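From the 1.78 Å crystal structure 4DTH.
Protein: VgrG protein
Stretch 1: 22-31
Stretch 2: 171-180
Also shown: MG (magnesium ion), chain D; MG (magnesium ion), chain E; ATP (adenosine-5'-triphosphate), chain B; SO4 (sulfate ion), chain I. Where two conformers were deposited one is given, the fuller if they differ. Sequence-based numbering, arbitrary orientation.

Stretch 1 22-31: KSSIGIENEL
Stretch 2 (171-180) SGQQATVGVA

Two extended strands, Ser24 to about Glu30 and Gln173 to Ala180, run antiparallel at 162°, with Ser24 opposite Gly178, Gly26 opposite Thr176 and Glu28 opposite Gln174. Each of these pairs closes a double backbone hydrogen bond: Ser24 N to Gly178 O 2.9 Å and Gly178 N to Ser24 O 2.8 Å; Gly26 N to Thr176 O and Thr176 N to Gly26 O, both 2.8 Å; Glu28 N to Gln174 O and Gln174 N to Glu28 O, both 3.0 Å. Glu30 N to Gly172 O (2.8 Å) extends the ladder. From Ser24 to Glu28 and Gln173 to Val179 phi/psi stay near -130/145; Gly172 turns to -99/7.

On the face of Ile25, Ile27, Ala175 and Val177, Ile25 (chi1 t, chi2 t) lays CD1 3.9 Å from Val177 CG2 and 4.3 Å from Ala175 CB. The small methyl of Ala175 faces the gap between the isoleucines; Ile27 (chi1 p) brings CG2 within 4.4 Å of Ala175 CB while its end leads away.

The other face holds ATP. Bare Gly26 forms a hollow for the ribose, its CA 3.1 Å from ATP O2', where a CB would clash. Gly178 likewise makes room for Ser24 OG (chi1 p), which donates to ATP N1 at 2.5 Å. Beyond, Glu28 (m, t) binds the chain E magnesium through OE2 at 2.6 Å; a water links its OE1 (2.7 Å) with Thr176 OG1 (2.8 Å).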

# COMPACT_ATOMS: atom_id res chain seq x y z
N LYS A 22 11.80 8.86 11.80
CA LYS A 22 10.47 9.12 12.33
C LYS A 22 9.44 8.59 11.33
O LYS A 22 9.72 7.62 10.62
CB LYS A 22 10.27 10.63 12.58
CG LYS A 22 11.22 11.24 13.63
CD LYS A 22 11.16 12.76 13.60
CE LYS A 22 12.08 13.37 12.57
NZ LYS A 22 11.72 14.78 12.28
N SER A 23 8.27 9.25 11.25
CA SER A 23 7.22 8.83 10.32
C SER A 23 7.63 8.98 8.87
O SER A 23 8.38 9.89 8.52
CB SER A 23 5.91 9.56 10.59
OG SER A 23 6.06 10.96 10.44
N SER A 24 7.16 8.04 8.03
CA SER A 24 7.48 8.02 6.60
C SER A 24 6.24 8.02 5.72
O SER A 24 5.15 7.67 6.18
CB SER A 24 8.34 6.80 6.29
OG SER A 24 7.67 5.63 6.75
N ILE A 25 6.42 8.41 4.44
CA ILE A 25 5.31 8.44 3.50
C ILE A 25 5.75 7.97 2.12
O ILE A 25 6.84 8.30 1.67
CB ILE A 25 4.61 9.83 3.46
CG1 ILE A 25 3.31 9.82 2.62
CG2 ILE A 25 5.57 10.96 3.03
CD1 ILE A 25 2.25 10.80 3.03
N GLY A 26 4.87 7.20 1.50
CA GLY A 26 5.01 6.72 0.13
C GLY A 26 3.74 7.04 -0.62
O GLY A 26 2.69 7.22 -0.01
N ILE A 27 3.84 7.16 -1.95
CA ILE A 27 2.67 7.48 -2.77
C ILE A 27 2.57 6.52 -3.96
O ILE A 27 3.59 6.01 -4.44
CB ILE A 27 2.59 8.98 -3.22
CG1 ILE A 27 3.79 9.37 -4.14
CG2 ILE A 27 2.44 9.94 -2.01
CD1 ILE A 27 3.67 10.74 -4.88
N GLU A 28 1.34 6.28 -4.42
CA GLU A 28 1.01 5.44 -5.57
C GLU A 28 0.20 6.30 -6.49
O GLU A 28 -0.73 6.98 -6.04
CB GLU A 28 0.24 4.19 -5.15
CG GLU A 28 1.07 3.20 -4.37
CD GLU A 28 0.24 2.14 -3.67
OE1 GLU A 28 -0.57 2.49 -2.78
OE2 GLU A 28 0.42 0.95 -4.00
N ASN A 29 0.56 6.32 -7.77
CA ASN A 29 -0.04 7.23 -8.71
C ASN A 29 -0.26 6.57 -10.07
O ASN A 29 0.68 6.43 -10.86
CB ASN A 29 0.94 8.41 -8.82
CG ASN A 29 0.51 9.59 -9.64
OD1 ASN A 29 1.36 10.33 -10.15
ND2 ASN A 29 -0.77 9.83 -9.72
N GLU A 30 -1.52 6.15 -10.33
CA GLU A 30 -1.87 5.49 -11.59
C GLU A 30 -2.05 6.55 -12.68
O GLU A 30 -2.74 7.54 -12.48
CB GLU A 30 -3.13 4.63 -11.42
CG GLU A 30 -3.39 3.66 -12.56
CD GLU A 30 -4.71 2.91 -12.45
OE1 GLU A 30 -4.87 1.91 -13.18
OE2 GLU A 30 -5.57 3.31 -11.63
N LEU A 31 -1.40 6.35 -13.81
CA LEU A 31 -1.46 7.31 -14.91
C LEU A 31 -2.62 7.03 -15.86
O LEU A 31 -3.01 5.87 -16.04
CB LEU A 31 -0.14 7.30 -15.70
CG LEU A 31 1.16 7.58 -14.95
CD1 LEU A 31 2.32 7.53 -15.88
CD2 LEU A 31 1.13 8.93 -14.21
N SER A 171 -8.54 9.89 -7.94
CA SER A 171 -9.02 8.51 -8.02
C SER A 171 -7.93 7.50 -8.39
O SER A 171 -8.11 6.31 -8.16
CB SER A 171 -10.24 8.38 -8.93
OG SER A 171 -9.95 8.59 -10.30
N GLY A 172 -6.81 7.97 -8.97
CA GLY A 172 -5.69 7.09 -9.29
C GLY A 172 -4.59 7.16 -8.24
O GLY A 172 -3.53 6.56 -8.41
N GLN A 173 -4.85 7.87 -7.13
CA GLN A 173 -3.84 8.11 -6.10
C GLN A 173 -4.10 7.55 -4.72
O GLN A 173 -5.22 7.65 -4.20
CB GLN A 173 -3.56 9.62 -6.00
CG GLN A 173 -2.95 10.20 -7.27
CD GLN A 173 -2.77 11.70 -7.25
OE1 GLN A 173 -3.50 12.46 -6.60
NE2 GLN A 173 -1.82 12.17 -8.05
N GLN A 174 -3.04 7.02 -4.11
CA GLN A 174 -3.04 6.57 -2.71
C GLN A 174 -1.79 7.07 -2.04
O GLN A 174 -0.82 7.43 -2.71
CB GLN A 174 -3.08 5.03 -2.59
CG GLN A 174 -4.45 4.42 -2.82
CD GLN A 174 -4.58 3.97 -4.23
OE1 GLN A 174 -3.83 3.11 -4.71
NE2 GLN A 174 -5.53 4.55 -4.95
N ALA A 175 -1.81 7.09 -0.70
CA ALA A 175 -0.65 7.44 0.10
C ALA A 175 -0.54 6.38 1.19
O ALA A 175 -1.56 5.89 1.68
CB ALA A 175 -0.82 8.81 0.73
N THR A 176 0.70 6.02 1.54
CA THR A 176 1.00 5.06 2.60
C THR A 176 1.85 5.76 3.64
O THR A 176 2.88 6.33 3.29
CB THR A 176 1.59 3.76 2.03
OG1 THR A 176 0.61 3.15 1.19
CG2 THR A 176 2.00 2.77 3.12
N VAL A 177 1.42 5.72 4.90
CA VAL A 177 2.11 6.35 6.02
C VAL A 177 2.65 5.26 6.94
O VAL A 177 1.93 4.34 7.29
CB VAL A 177 1.17 7.34 6.78
CG1 VAL A 177 1.76 7.81 8.12
CG2 VAL A 177 0.79 8.54 5.90
N GLY A 178 3.92 5.41 7.33
CA GLY A 178 4.56 4.50 8.27
C GLY A 178 4.86 5.22 9.56
O GLY A 178 5.40 6.32 9.53
N VAL A 179 4.48 4.63 10.71
CA VAL A 179 4.73 5.20 12.05
C VAL A 179 5.31 4.14 12.98
O VAL A 179 5.10 2.95 12.73
CB VAL A 179 3.45 5.84 12.69
CG1 VAL A 179 2.97 7.05 11.90
CG2 VAL A 179 2.33 4.81 12.87
N ALA A 180 5.97 4.56 14.09
CA ALA A 180 6.46 3.63 15.10
C ALA A 180 5.22 2.92 15.68
O ALA A 180 4.22 3.59 15.97
CB ALA A 180 7.18 4.38 16.22
MG MG D . -2.95 1.08 -3.54
MG MG E . 1.59 -0.40 -5.84
PG ATP B . -0.89 -4.17 -2.21
O1G ATP B . -1.78 -3.16 -1.57
O2G ATP B . -0.59 -5.31 -1.28
O3G ATP B . -1.48 -4.73 -3.47
PB ATP B . 1.80 -3.76 -3.16
O1B ATP B . 2.27 -5.05 -2.62
O2B ATP B . 1.67 -3.88 -4.66
O3B ATP B . 0.48 -3.42 -2.56
PA ATP B . 3.64 -2.30 -1.57
O1A ATP B . 3.33 -3.31 -0.53
O2A ATP B . 5.13 -2.41 -1.89
O3A ATP B . 2.85 -2.60 -2.80
O5' ATP B . 3.27 -0.84 -1.00
C5' ATP B . 3.75 0.27 -1.77
C4' ATP B . 3.48 1.59 -1.09
O4' ATP B . 4.06 1.59 0.25
C3' ATP B . 4.12 2.78 -1.80
O3' ATP B . 3.33 3.97 -1.70
C2' ATP B . 5.45 2.92 -1.06
O2' ATP B . 6.09 4.17 -1.25
C1' ATP B . 4.96 2.68 0.35
N9 ATP B . 5.99 2.38 1.35
C8 ATP B . 6.88 1.35 1.34
N7 ATP B . 7.68 1.32 2.38
C5 ATP B . 7.28 2.42 3.13
C6 ATP B . 7.71 2.95 4.37
N6 ATP B . 8.70 2.42 5.10
N1 ATP B . 7.08 4.05 4.84
C2 ATP B . 6.08 4.58 4.12
N3 ATP B . 5.59 4.17 2.96
C4 ATP B . 6.23 3.08 2.50
S SO4 I . -11.41 12.02 -9.37
O1 SO4 I . -11.44 12.11 -7.90
O2 SO4 I . -11.52 13.37 -9.93
O3 SO4 I . -10.14 11.44 -9.81
O4 SO4 I . -12.53 11.19 -9.84
O HOH W 1 0.52 4.46 -1.27